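PDB 4RHJ: arginase from Trypanosoma brucei brucei, which is of unknown function but has the arginase-deacetylase fold of the arginase family, having evolved without the binuclear manganese cluster of true arginases. Local coordinates for residues L43-M55 / G134-A146. Residues are numbered along the deposited sequence; the frame is centred on the assembly and turned at random.
Sequences LGPVALFGYGAGM and GYVPVSVGGDGSA
Val46 and Leu48 pack against Val138 on one face of parallel strands 46-50 and 136-140, which lie inside the arginase sheet between strands 95-103 and 281-287. Val46 CG1 is pressed tightly against Val138 CG2 (3.4 Å), carried there by a chi1 of 180°, anti to the backbone N. Leu48 runs alongside Val138, and Ile316 of helix 303-316 covers both Val46 and Leu48; branched aliphatic side chains suit this sheet-helix interface. The other face carries Ala47, small enough for its CB to meet Tyr135 CB, and Phe49, whose ring lies with one face over Ser139 CA. Helix 116-131 covers this side through Leu130.

Backbone bonds join the strands from Val136 N to Pro45 O (2.7 Å) through to Tyr51 N and Val140 O (2.9 Å); the Phe49 N bond to Val138 O is weak. Between the donors Val136 N and Val138 N, Pro137 turns its nitrogen away from strand 46-50, so lacking an N-H costs this pair no bond.

Beyond the strand ends, Tyr51 reaches across to the loop 141-146 that follows strand 136-140. Ala146 CB sits over one ring face in a CH-pi contact, 3.6 Å from the centroid, while Tyr51 OH donates to Ser145 OG (2.8 Å) at the ring edge. Ser145 OG in turn donates to Asp143 OD1 (2.6 Å), which also accepts from Ser145 N, closing an Asx turn. Gly141 and Gly142 have positive phi, easy for glycine, and Gly142 CA packs close to the Tyr51 ring. These hydrogen bonds from phenol to hydroxyl to carboxylate tie Tyr51 to the loop, probably help hold its shape and probably polarise both hydroxyls toward Asp143.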
ATOM      1  N   LEU A  43      -7.858   3.083 -34.512  1.00 29.32           N
ATOM      2  CA  LEU A  43      -7.927   3.765 -33.214  1.00 24.09           C
ATOM      3  C   LEU A  43      -6.686   4.606 -32.938  1.00 27.29           C
ATOM      4  O   LEU A  43      -5.565   4.104 -32.978  1.00 30.05           O
ATOM      5  CB  LEU A  43      -8.110   2.761 -32.064  1.00 22.90           C
ATOM      6  CG  LEU A  43      -9.476   2.144 -31.753  1.00 14.06           C
ATOM      7  CD1 LEU A  43      -9.319   1.009 -30.761  1.00 29.06           C
ATOM      8  CD2 LEU A  43     -10.421   3.173 -31.195  1.00 30.79           C
ATOM      9  N   GLY A  44      -6.896   5.881 -32.628  1.00 29.72           N
ATOM     10  CA  GLY A  44      -5.794   6.783 -32.358  1.00 21.37           C
ATOM     11  C   GLY A  44      -5.670   7.790 -33.478  1.00 27.53           C
ATOM     12  O   GLY A  44      -6.572   7.901 -34.303  1.00 42.94           O
ATOM     13  N   PRO A  45      -4.553   8.529 -33.521  1.00 30.50           N
ATOM     14  CA  PRO A  45      -3.454   8.468 -32.553  1.00 27.74           C
ATOM     15  C   PRO A  45      -3.791   9.200 -31.275  1.00  9.58           C
ATOM     16  O   PRO A  45      -4.895   9.693 -31.126  1.00 22.63           O
ATOM     17  CB  PRO A  45      -2.308   9.170 -33.289  1.00 29.57           C
ATOM     18  CG  PRO A  45      -2.981  10.125 -34.165  1.00 20.84           C
ATOM     19  CD  PRO A  45      -4.245   9.454 -34.625  1.00 33.05           C
ATOM     20  N   VAL A  46      -2.837   9.296 -30.372  1.00 22.32           N
ATOM     21  CA  VAL A  46      -3.058  10.006 -29.130  1.00 33.92           C
ATOM     22  C   VAL A  46      -2.275  11.324 -29.124  1.00 16.13           C
ATOM     23  O   VAL A  46      -1.181  11.407 -29.664  1.00 16.04           O
ATOM     24  CB  VAL A  46      -2.666   9.099 -27.928  1.00 32.25           C
ATOM     25  CG1 VAL A  46      -2.885   9.810 -26.617  1.00 20.13           C
ATOM     26  CG2 VAL A  46      -3.441   7.772 -27.984  1.00  9.99           C
ATOM     27  N   ALA A  47      -2.869  12.362 -28.550  1.00 14.55           N
ATOM     28  CA  ALA A  47      -2.180  13.643 -28.368  1.00 26.43           C
ATOM     29  C   ALA A  47      -2.182  14.092 -26.906  1.00 19.74           C
ATOM     30  O   ALA A  47      -3.230  14.210 -26.270  1.00 20.90           O
ATOM     31  CB  ALA A  47      -2.799  14.701 -29.226  1.00 17.74           C
ATOM     32  N   LEU A  48      -0.987  14.386 -26.414  1.00 40.66           N
ATOM     33  CA  LEU A  48      -0.727  14.594 -24.999  1.00 23.22           C
ATOM     34  C   LEU A  48      -0.467  16.054 -24.682  1.00 22.76           C
ATOM     35  O   LEU A  48       0.295  16.712 -25.371  1.00 24.81           O
ATOM     36  CB  LEU A  48       0.498  13.763 -24.563  1.00 25.60           C
ATOM     37  CG  LEU A  48       0.428  12.424 -23.832  1.00 19.30           C
ATOM     38  CD1 LEU A  48       0.525  12.620 -22.328  1.00 12.95           C
ATOM     39  CD2 LEU A  48      -0.819  11.644 -24.180  1.00 28.53           C
ATOM     40  N   PHE A  49      -1.071  16.569 -23.622  1.00 29.79           N
ATOM     41  CA  PHE A  49      -0.595  17.831 -23.104  1.00 22.99           C
ATOM     42  C   PHE A  49      -0.717  17.892 -21.593  1.00 21.50           C
ATOM     43  O   PHE A  49      -1.347  17.045 -20.979  1.00 22.32           O
ATOM     44  CB  PHE A  49      -1.318  18.999 -23.771  1.00 16.97           C
ATOM     45  CG  PHE A  49      -2.797  19.018 -23.568  1.00 14.27           C
ATOM     46  CD1 PHE A  49      -3.634  18.425 -24.489  1.00 22.46           C
ATOM     47  CD2 PHE A  49      -3.346  19.672 -22.489  1.00 16.80           C
ATOM     48  CE1 PHE A  49      -4.991  18.457 -24.316  1.00 26.43           C
ATOM     49  CE2 PHE A  49      -4.685  19.719 -22.311  1.00 16.49           C
ATOM     50  CZ  PHE A  49      -5.522  19.104 -23.228  1.00 29.18           C
ATOM     51  N   GLY A  50      -0.061  18.890 -21.008  1.00 31.13           N
ATOM     52  CA  GLY A  50      -0.054  19.086 -19.575  1.00 26.38           C
ATOM     53  C   GLY A  50      -0.967  20.217 -19.182  1.00 17.38           C
ATOM     54  O   GLY A  50      -0.865  21.316 -19.697  1.00 21.97           O
ATOM     55  N   TYR A  51      -1.861  19.924 -18.256  1.00 15.59           N
ATOM     56  CA  TYR A  51      -2.883  20.846 -17.821  1.00 16.12           C
ATOM     57  C   TYR A  51      -2.708  21.159 -16.321  1.00 20.03           C
ATOM     58  O   TYR A  51      -2.553  20.250 -15.511  1.00 22.39           O
ATOM     59  CB  TYR A  51      -4.264  20.240 -18.114  1.00 21.96           C
ATOM     60  CG  TYR A  51      -5.442  21.115 -17.736  1.00 21.73           C
ATOM     61  CD1 TYR A  51      -5.762  22.241 -18.478  1.00 16.23           C
ATOM     62  CD2 TYR A  51      -6.233  20.801 -16.644  1.00 21.50           C
ATOM     63  CE1 TYR A  51      -6.830  23.034 -18.135  1.00 23.41           C
ATOM     64  CE2 TYR A  51      -7.305  21.575 -16.306  1.00 16.80           C
ATOM     65  CZ  TYR A  51      -7.599  22.695 -17.043  1.00 23.46           C
ATOM     66  OH  TYR A  51      -8.681  23.468 -16.689  1.00 20.87           O
ATOM     67  N   GLY A  52      -2.741  22.435 -15.943  1.00 19.89           N
ATOM     68  CA  GLY A  52      -2.334  22.809 -14.595  1.00 19.15           C
ATOM     69  C   GLY A  52      -3.338  23.551 -13.741  1.00 13.89           C
ATOM     70  O   GLY A  52      -2.955  24.174 -12.766  1.00 14.71           O
ATOM     71  N   ALA A  53      -4.623  23.448 -14.070  1.00 20.12           N
ATOM     72  CA  ALA A  53      -5.651  24.190 -13.344  1.00 20.38           C
ATOM     73  C   ALA A  53      -5.850  23.709 -11.904  1.00 23.96           C
ATOM     74  O   ALA A  53      -5.950  22.515 -11.638  1.00 22.41           O
ATOM     75  CB  ALA A  53      -6.954  24.121 -14.088  1.00 24.89           C
ATOM     76  N   GLY A  54      -5.910  24.646 -10.968  1.00 15.70           N
ATOM     77  CA  GLY A  54      -6.140  24.284  -9.575  1.00 17.06           C
ATOM     78  C   GLY A  54      -5.015  23.591  -8.824  1.00 20.80           C
ATOM     79  O   GLY A  54      -5.210  23.131  -7.697  1.00 24.21           O
ATOM     80  N   MET A  55      -3.840  23.520  -9.446  1.00 33.40           N
ATOM     81  CA  MET A  55      -2.627  22.965  -8.846  1.00 18.75           C
ATOM     82  C   MET A  55      -1.539  24.039  -8.907  1.00 19.08           C
ATOM     83  O   MET A  55      -1.650  24.951  -9.714  1.00 21.89           O
ATOM     84  CB  MET A  55      -2.187  21.695  -9.591  1.00 10.98           C
ATOM     85  CG  MET A  55      -3.253  20.582  -9.612  1.00 18.34           C
ATOM     86  SD  MET A  55      -3.513  19.905  -7.955  1.00 25.56           S
ATOM     87  CE  MET A  55      -5.213  19.367  -7.956  1.00 26.95           C
ATOM     88  N   GLY A 134      -8.267  14.180 -35.326  1.00 24.37           N
ATOM     89  CA  GLY A 134      -8.339  12.743 -35.149  1.00 33.54           C
ATOM     90  C   GLY A 134      -7.324  12.170 -34.174  1.00 34.93           C
ATOM     91  O   GLY A 134      -6.989  10.989 -34.248  1.00 23.71           O
ATOM     92  N   TYR A 135      -6.821  13.000 -33.264  1.00 34.08           N
ATOM     93  CA  TYR A 135      -6.035  12.499 -32.140  1.00 20.08           C
ATOM     94  C   TYR A 135      -7.002  12.344 -30.991  1.00 20.16           C
ATOM     95  O   TYR A 135      -7.928  13.148 -30.872  1.00 25.33           O
ATOM     96  CB  TYR A 135      -4.899  13.446 -31.752  1.00 27.73           C
ATOM     97  CG  TYR A 135      -3.980  13.830 -32.890  1.00 36.79           C
ATOM     98  CD1 TYR A 135      -4.390  14.730 -33.849  1.00 36.82           C
ATOM     99  CD2 TYR A 135      -2.703  13.302 -33.000  1.00 33.18           C
ATOM    100  CE1 TYR A 135      -3.578  15.087 -34.884  1.00 22.94           C
ATOM    101  CE2 TYR A 135      -1.877  13.659 -34.051  1.00 22.24           C
ATOM    102  CZ  TYR A 135      -2.334  14.563 -34.992  1.00 23.86           C
ATOM    103  OH  TYR A 135      -1.573  14.978 -36.066  1.00 26.05           O
ATOM    104  N   VAL A 136      -6.815  11.296 -30.185  1.00 26.19           N
ATOM    105  CA  VAL A 136      -7.493  11.142 -28.896  1.00 18.46           C
ATOM    106  C   VAL A 136      -6.749  12.000 -27.868  1.00 21.12           C
ATOM    107  O   VAL A 136      -5.615  11.704 -27.514  1.00 20.36           O
ATOM    108  CB  VAL A 136      -7.533   9.662 -28.404  1.00 17.34           C
ATOM    109  CG1 VAL A 136      -7.886   9.578 -26.919  1.00  9.60           C
ATOM    110  CG2 VAL A 136      -8.504   8.834 -29.203  1.00 17.87           C
ATOM    111  N   PRO A 137      -7.391  13.072 -27.385  1.00 18.47           N
ATOM    112  CA  PRO A 137      -6.761  13.976 -26.419  1.00 19.51           C
ATOM    113  C   PRO A 137      -6.596  13.332 -25.035  1.00 16.15           C
ATOM    114  O   PRO A 137      -7.476  12.605 -24.586  1.00 19.10           O
ATOM    115  CB  PRO A 137      -7.738  15.151 -26.372  1.00 19.91           C
ATOM    116  CG  PRO A 137      -9.090  14.495 -26.636  1.00 10.92           C
ATOM    117  CD  PRO A 137      -8.822  13.361 -27.570  1.00 11.95           C
ATOM    118  N   VAL A 138      -5.455  13.570 -24.391  1.00 22.18           N
ATOM    119  CA  VAL A 138      -5.233  13.163 -22.996  1.00 20.07           C
ATOM    120  C   VAL A 138      -4.608  14.280 -22.150  1.00 19.15           C
ATOM    121  O   VAL A 138      -3.451  14.625 -22.324  1.00 18.68           O
ATOM    122  CB  VAL A 138      -4.333  11.951 -22.898  1.00  8.84           C
ATOM    123  CG1 VAL A 138      -4.455  11.337 -21.529  1.00 19.05           C
ATOM    124  CG2 VAL A 138      -4.688  10.924 -23.970  1.00 15.39           C
ATOM    125  N   SER A 139      -5.396  14.827 -21.237  1.00 15.61           N
ATOM    126  CA  SER A 139      -5.000  15.977 -20.460  1.00  9.78           C
ATOM    127  C   SER A 139      -4.560  15.566 -19.068  1.00 21.57           C
ATOM    128  O   SER A 139      -5.332  14.985 -18.308  1.00 25.94           O
ATOM    129  CB  SER A 139      -6.139  16.960 -20.365  1.00 15.03           C
ATOM    130  OG  SER A 139      -6.035  17.708 -19.180  1.00 18.92           O
ATOM    131  N   VAL A 140      -3.312  15.889 -18.744  1.00 31.46           N
ATOM    132  CA  VAL A 140      -2.666  15.382 -17.550  1.00 17.78           C
ATOM    133  C   VAL A 140      -2.286  16.500 -16.607  1.00 17.94           C
ATOM    134  O   VAL A 140      -1.533  17.402 -16.967  1.00 18.04           O
ATOM    135  CB  VAL A 140      -1.423  14.559 -17.905  1.00 12.16           C
ATOM    136  CG1 VAL A 140      -0.621  14.256 -16.663  1.00 15.13           C
ATOM    137  CG2 VAL A 140      -1.842  13.281 -18.602  1.00 14.71           C
ATOM    138  N   GLY A 141      -2.840  16.411 -15.399  1.00 21.71           N
ATOM    139  CA  GLY A 141      -2.620  17.355 -14.325  1.00 19.09           C
ATOM    140  C   GLY A 141      -3.887  18.090 -13.936  1.00 14.56           C
ATOM    141  O   GLY A 141      -4.967  17.813 -14.438  1.00 15.99           O
ATOM    142  N   GLY A 142      -3.742  19.059 -13.037  1.00 20.60           N
ATOM    143  CA  GLY A 142      -4.839  19.941 -12.717  1.00 23.37           C
ATOM    144  C   GLY A 142      -5.787  19.382 -11.682  1.00 28.36           C
ATOM    145  O   GLY A 142      -5.407  18.508 -10.898  1.00 20.92           O
ATOM    146  N   ASP A 143      -7.026  19.875 -11.688  1.00 17.18           N
ATOM    147  CA  ASP A 143      -7.983  19.497 -10.654  1.00 21.55           C
ATOM    148  C   ASP A 143      -9.185  18.716 -11.198  1.00 14.21           C
ATOM    149  O   ASP A 143     -10.064  18.322 -10.444  1.00 25.21           O
ATOM    150  CB  ASP A 143      -8.454  20.749  -9.895  1.00 20.07           C
ATOM    151  CG  ASP A 143      -8.893  21.882 -10.826  1.00 14.49           C
ATOM    152  OD1 ASP A 143      -9.019  21.664 -12.052  1.00 18.64           O
ATOM    153  OD2 ASP A 143      -9.122  23.007 -10.326  1.00 22.02           O
ATOM    154  N   GLY A 144      -9.224  18.453 -12.496  1.00 17.38           N
ATOM    155  CA  GLY A 144     -10.357  17.733 -13.039  1.00 17.48           C
ATOM    156  C   GLY A 144     -11.268  18.585 -13.887  1.00 17.49           C
ATOM    157  O   GLY A 144     -12.197  18.069 -14.486  1.00 18.00           O
ATOM    158  N   SER A 145     -10.983  19.886 -13.939  1.00 18.21           N
ATOM    159  CA  SER A 145     -11.710  20.824 -14.800  1.00 19.97           C
ATOM    160  C   SER A 145     -11.575  20.500 -16.277  1.00 24.54           C
ATOM    161  O   SER A 145     -12.469  20.790 -17.078  1.00 19.73           O
ATOM    162  CB  SER A 145     -11.216  22.242 -14.558  1.00 16.40           C
ATOM    163  OG  SER A 145      -9.805  22.271 -14.473  1.00 22.78           O
ATOM    164  N   ALA A 146     -10.442  19.901 -16.633  1.00 21.00           N
ATOM    165  CA  ALA A 146     -10.195  19.448 -17.998  1.00 22.03           C
ATOM    166  C   ALA A 146     -10.995  18.202 -18.347  1.00 29.03           C
ATOM    167  O   ALA A 146     -10.618  17.454 -19.243  1.00 30.57           O
ATOM    168  CB  ALA A 146      -8.721  19.179 -18.207  1.00 24.47           C
TER